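Local coordinates for protein serine-tRNA ligase (Naegleria fowleri, PDB 6BLJ) that probably attaches serine to its cognate tRNA in the cytosol, as a class II aminoacyl-tRNA synthetase that binds AMP in its catalytic core, at residues 192-204 against 212-224. Residues are numbered along the deposited sequence; the frame is centred on the assembly and turned at random.
Sequences IDIMRKLGGLATE and GRGYFLLGDLVRM
Leu201 and Ala202 face Leu217 and Phe216 as two short antiparallel strands, Ala202-Phe216 being the hydrogen-bonded pair and Leu201-Leu217 the non-hydrogen-bonded one. They lead into helix 220-238, which with strand 242-245 is consistent with motif 1 of class II synthetases. The site is a subunit interface: Leu217 and Leu218 pair with a strand of a second subunit, which continues the sheet, and the Phe216 ring meets Phe291 of that subunit edge-to-face. Ala202 N reaches Phe216 O at 3.0 Å, nearly straight (170° at the hydrogen), and Phe216 N returns to Ala202 O at 3.2 Å. A third bond joins Leu218 N to Gly200 O at 2.9 Å. Gly199, with positive phi, closes helix 191-197 in a Schellman motif, Gly200 N bonding back to Met195 O and Gly199 N to Arg196 O, and turns the chain into this pairing.

On one face of the sheet, Ala202 CB sits 4.2 Å from Phe216 CB and also touches the CD1 branch of Leu218. On the other, swinging CG of Leu201 away from the backbone N (chi1 177°) carries its CD1 to 3.6 Å from Phe216 O and 4.0 Å from Tyr215 CB; Tyr215 OH is hydrogen-bonded to Gln332 O. Beyond the strands, Leu221 joins the two helices: its CD2 lies against Leu198 CD1, the two leucine side chains running nearly perpendicular, while its CD1 packs 3.7 Å from Met195 CG and 3.8 Å from Gly200 O.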
# COMPACT_ATOMS: atom_id res chain seq x y z
N ILE A 192 0.80 30.63 4.90
CA ILE A 192 -0.62 30.27 4.95
C ILE A 192 -1.48 31.46 5.38
O ILE A 192 -2.56 31.70 4.82
CB ILE A 192 -0.86 29.04 5.86
CG1 ILE A 192 -2.35 28.62 5.79
CG2 ILE A 192 -0.45 29.33 7.32
CD1 ILE A 192 -2.66 27.41 6.61
N ASP A 193 -1.01 32.25 6.36
CA ASP A 193 -1.77 33.42 6.79
C ASP A 193 -1.83 34.48 5.71
O ASP A 193 -2.88 35.09 5.48
CB ASP A 193 -1.17 34.00 8.07
CG ASP A 193 -1.22 33.03 9.23
OD1 ASP A 193 -2.32 32.50 9.48
OD2 ASP A 193 -0.18 32.76 9.85
N ILE A 194 -0.71 34.70 5.02
CA ILE A 194 -0.68 35.65 3.91
C ILE A 194 -1.68 35.25 2.84
O ILE A 194 -2.48 36.08 2.38
CB ILE A 194 0.75 35.74 3.34
CG1 ILE A 194 1.70 36.32 4.39
CG2 ILE A 194 0.74 36.58 2.08
CD1 ILE A 194 3.18 36.20 4.02
N MET A 195 -1.64 33.99 2.40
CA MET A 195 -2.51 33.56 1.31
C MET A 195 -3.99 33.65 1.71
O MET A 195 -4.83 34.03 0.89
CB MET A 195 -2.16 32.13 0.87
CG MET A 195 -0.79 32.03 0.23
SD MET A 195 -0.45 30.37 -0.41
CE MET A 195 1.13 30.67 -1.20
N ARG A 196 -4.31 33.31 2.95
CA ARG A 196 -5.69 33.45 3.41
C ARG A 196 -6.09 34.92 3.49
O ARG A 196 -7.24 35.28 3.18
CB ARG A 196 -5.88 32.77 4.77
CG ARG A 196 -5.96 31.23 4.70
CD ARG A 196 -6.13 30.61 6.09
NE ARG A 196 -6.29 29.16 6.01
CZ ARG A 196 -6.08 28.35 7.04
NH1 ARG A 196 -5.68 28.85 8.20
NH2 ARG A 196 -6.25 27.04 6.90
N LYS A 197 -5.18 35.79 3.94
CA LYS A 197 -5.49 37.22 4.01
C LYS A 197 -5.68 37.81 2.62
O LYS A 197 -6.38 38.83 2.47
CB LYS A 197 -4.41 37.97 4.78
CG LYS A 197 -4.52 37.83 6.30
CD LYS A 197 -3.27 38.36 7.02
CE LYS A 197 -3.12 39.87 6.87
NZ LYS A 197 -4.28 40.59 7.46
N LEU A 198 -5.05 37.23 1.60
CA LEU A 198 -5.30 37.63 0.22
C LEU A 198 -6.63 37.10 -0.30
O LEU A 198 -7.05 37.51 -1.39
CB LEU A 198 -4.17 37.15 -0.70
CG LEU A 198 -2.78 37.74 -0.49
CD1 LEU A 198 -1.73 36.94 -1.27
CD2 LEU A 198 -2.74 39.22 -0.87
N GLY A 199 -7.29 36.20 0.43
CA GLY A 199 -8.46 35.53 -0.12
C GLY A 199 -8.12 34.53 -1.20
O GLY A 199 -8.96 34.24 -2.05
N GLY A 200 -6.90 33.98 -1.19
CA GLY A 200 -6.47 33.17 -2.31
C GLY A 200 -6.33 31.68 -2.04
O GLY A 200 -5.88 30.94 -2.91
N LEU A 201 -6.69 31.23 -0.84
CA LEU A 201 -6.43 29.85 -0.46
C LEU A 201 -7.59 29.32 0.36
O LEU A 201 -7.94 29.91 1.39
CB LEU A 201 -5.13 29.73 0.33
CG LEU A 201 -4.76 28.34 0.86
CD1 LEU A 201 -4.57 27.39 -0.30
CD2 LEU A 201 -3.49 28.38 1.74
N ALA A 202 -8.14 28.19 -0.07
CA ALA A 202 -9.26 27.53 0.62
C ALA A 202 -8.85 26.10 0.97
O ALA A 202 -9.12 25.16 0.23
CB ALA A 202 -10.50 27.55 -0.26
N THR A 203 -8.23 25.93 2.14
CA THR A 203 -7.88 24.58 2.60
C THR A 203 -9.09 23.84 3.17
O THR A 203 -9.10 22.61 3.18
CB THR A 203 -6.80 24.64 3.68
OG1 THR A 203 -7.33 25.32 4.82
CG2 THR A 203 -5.54 25.40 3.15
N GLU A 204 -10.10 24.58 3.64
CA GLU A 204 -11.30 23.97 4.21
C GLU A 204 -12.11 23.23 3.14
O GLU A 204 -12.32 22.02 3.24
CB GLU A 204 -12.15 25.04 4.90
CG GLU A 204 -11.51 25.68 6.15
CD GLU A 204 -10.50 26.81 5.88
OE1 GLU A 204 -10.33 27.24 4.70
OE2 GLU A 204 -9.87 27.26 6.86
N GLY A 212 -6.97 14.86 2.78
CA GLY A 212 -5.93 15.56 3.52
C GLY A 212 -5.00 16.33 2.59
O GLY A 212 -4.71 15.90 1.47
N ARG A 213 -4.55 17.50 3.06
CA ARG A 213 -3.70 18.44 2.32
C ARG A 213 -4.36 19.00 1.05
O ARG A 213 -3.70 19.72 0.29
CB ARG A 213 -2.35 17.82 1.93
CG ARG A 213 -1.57 17.17 3.15
CD ARG A 213 -0.09 16.81 2.75
NE ARG A 213 0.61 16.17 3.86
CZ ARG A 213 1.36 16.84 4.74
NH1 ARG A 213 1.54 18.15 4.62
NH2 ARG A 213 1.94 16.19 5.74
N GLY A 214 -5.64 18.72 0.80
CA GLY A 214 -6.29 19.27 -0.39
C GLY A 214 -6.47 20.77 -0.31
O GLY A 214 -6.70 21.34 0.77
N TYR A 215 -6.40 21.44 -1.46
CA TYR A 215 -6.53 22.89 -1.48
C TYR A 215 -7.17 23.36 -2.78
O TYR A 215 -7.01 22.72 -3.82
CB TYR A 215 -5.16 23.60 -1.29
CG TYR A 215 -4.16 23.34 -2.43
CD1 TYR A 215 -3.42 22.15 -2.47
CD2 TYR A 215 -3.94 24.29 -3.44
CE1 TYR A 215 -2.50 21.90 -3.51
CE2 TYR A 215 -3.01 24.06 -4.47
CZ TYR A 215 -2.31 22.86 -4.50
OH TYR A 215 -1.41 22.61 -5.50
N PHE A 216 -7.91 24.47 -2.69
CA PHE A 216 -8.21 25.30 -3.86
C PHE A 216 -7.38 26.56 -3.78
O PHE A 216 -7.23 27.15 -2.70
CB PHE A 216 -9.69 25.74 -3.92
CG PHE A 216 -10.68 24.63 -4.15
CD1 PHE A 216 -11.33 24.50 -5.38
CD2 PHE A 216 -11.04 23.79 -3.12
CE1 PHE A 216 -12.30 23.50 -5.59
CE2 PHE A 216 -12.01 22.76 -3.30
CZ PHE A 216 -12.65 22.63 -4.54
N LEU A 217 -6.83 26.99 -4.92
CA LEU A 217 -6.17 28.28 -5.06
C LEU A 217 -7.09 29.20 -5.85
O LEU A 217 -7.75 28.77 -6.81
CB LEU A 217 -4.81 28.12 -5.77
CG LEU A 217 -3.66 29.07 -5.40
CD1 LEU A 217 -3.21 28.84 -3.97
CD2 LEU A 217 -2.48 28.93 -6.37
N LEU A 218 -7.18 30.48 -5.42
CA LEU A 218 -8.11 31.43 -6.04
C LEU A 218 -7.44 32.75 -6.44
O LEU A 218 -6.54 33.25 -5.76
CB LEU A 218 -9.30 31.78 -5.12
CG LEU A 218 -10.26 30.62 -4.74
CD1 LEU A 218 -9.71 29.89 -3.54
CD2 LEU A 218 -11.67 31.11 -4.48
N GLY A 219 -7.95 33.35 -7.52
CA GLY A 219 -7.64 34.75 -7.82
C GLY A 219 -6.21 34.96 -8.29
O GLY A 219 -5.67 34.19 -9.10
N ASP A 220 -5.59 36.03 -7.79
CA ASP A 220 -4.28 36.42 -8.33
C ASP A 220 -3.21 35.35 -8.07
O ASP A 220 -2.27 35.20 -8.86
CB ASP A 220 -3.86 37.76 -7.73
CG ASP A 220 -4.72 38.93 -8.22
OD1 ASP A 220 -5.38 38.83 -9.27
OD2 ASP A 220 -4.73 39.97 -7.55
N LEU A 221 -3.36 34.56 -7.00
CA LEU A 221 -2.40 33.49 -6.74
C LEU A 221 -2.41 32.45 -7.85
O LEU A 221 -1.36 31.90 -8.22
CB LEU A 221 -2.70 32.84 -5.39
CG LEU A 221 -2.33 33.66 -4.14
CD1 LEU A 221 -2.62 32.83 -2.88
CD2 LEU A 221 -0.88 34.14 -4.18
N VAL A 222 -3.59 32.15 -8.39
CA VAL A 222 -3.68 31.28 -9.57
C VAL A 222 -2.92 31.91 -10.74
O VAL A 222 -2.15 31.24 -11.44
CB VAL A 222 -5.15 31.02 -9.94
CG1 VAL A 222 -5.25 30.21 -11.24
CG2 VAL A 222 -5.90 30.32 -8.80
N ARG A 223 -3.15 33.20 -10.99
CA ARG A 223 -2.46 33.85 -12.11
C ARG A 223 -0.95 33.85 -11.88
O ARG A 223 -0.17 33.69 -12.82
CB ARG A 223 -2.99 35.27 -12.33
CG ARG A 223 -4.46 35.31 -12.74
CD ARG A 223 -4.85 36.66 -13.32
NE ARG A 223 -4.62 37.75 -12.38
CZ ARG A 223 -3.78 38.76 -12.59
NH1 ARG A 223 -3.08 38.86 -13.72
NH2 ARG A 223 -3.64 39.70 -11.65
N MET A 224 -0.51 34.00 -10.63
CA MET A 224 0.93 33.92 -10.35
C MET A 224 1.45 32.49 -10.51
O MET A 224 2.62 32.30 -10.88
CB MET A 224 1.24 34.44 -8.95
CG MET A 224 2.73 34.63 -8.72
SD MET A 224 3.17 35.38 -7.14
CE MET A 224 2.72 37.08 -7.43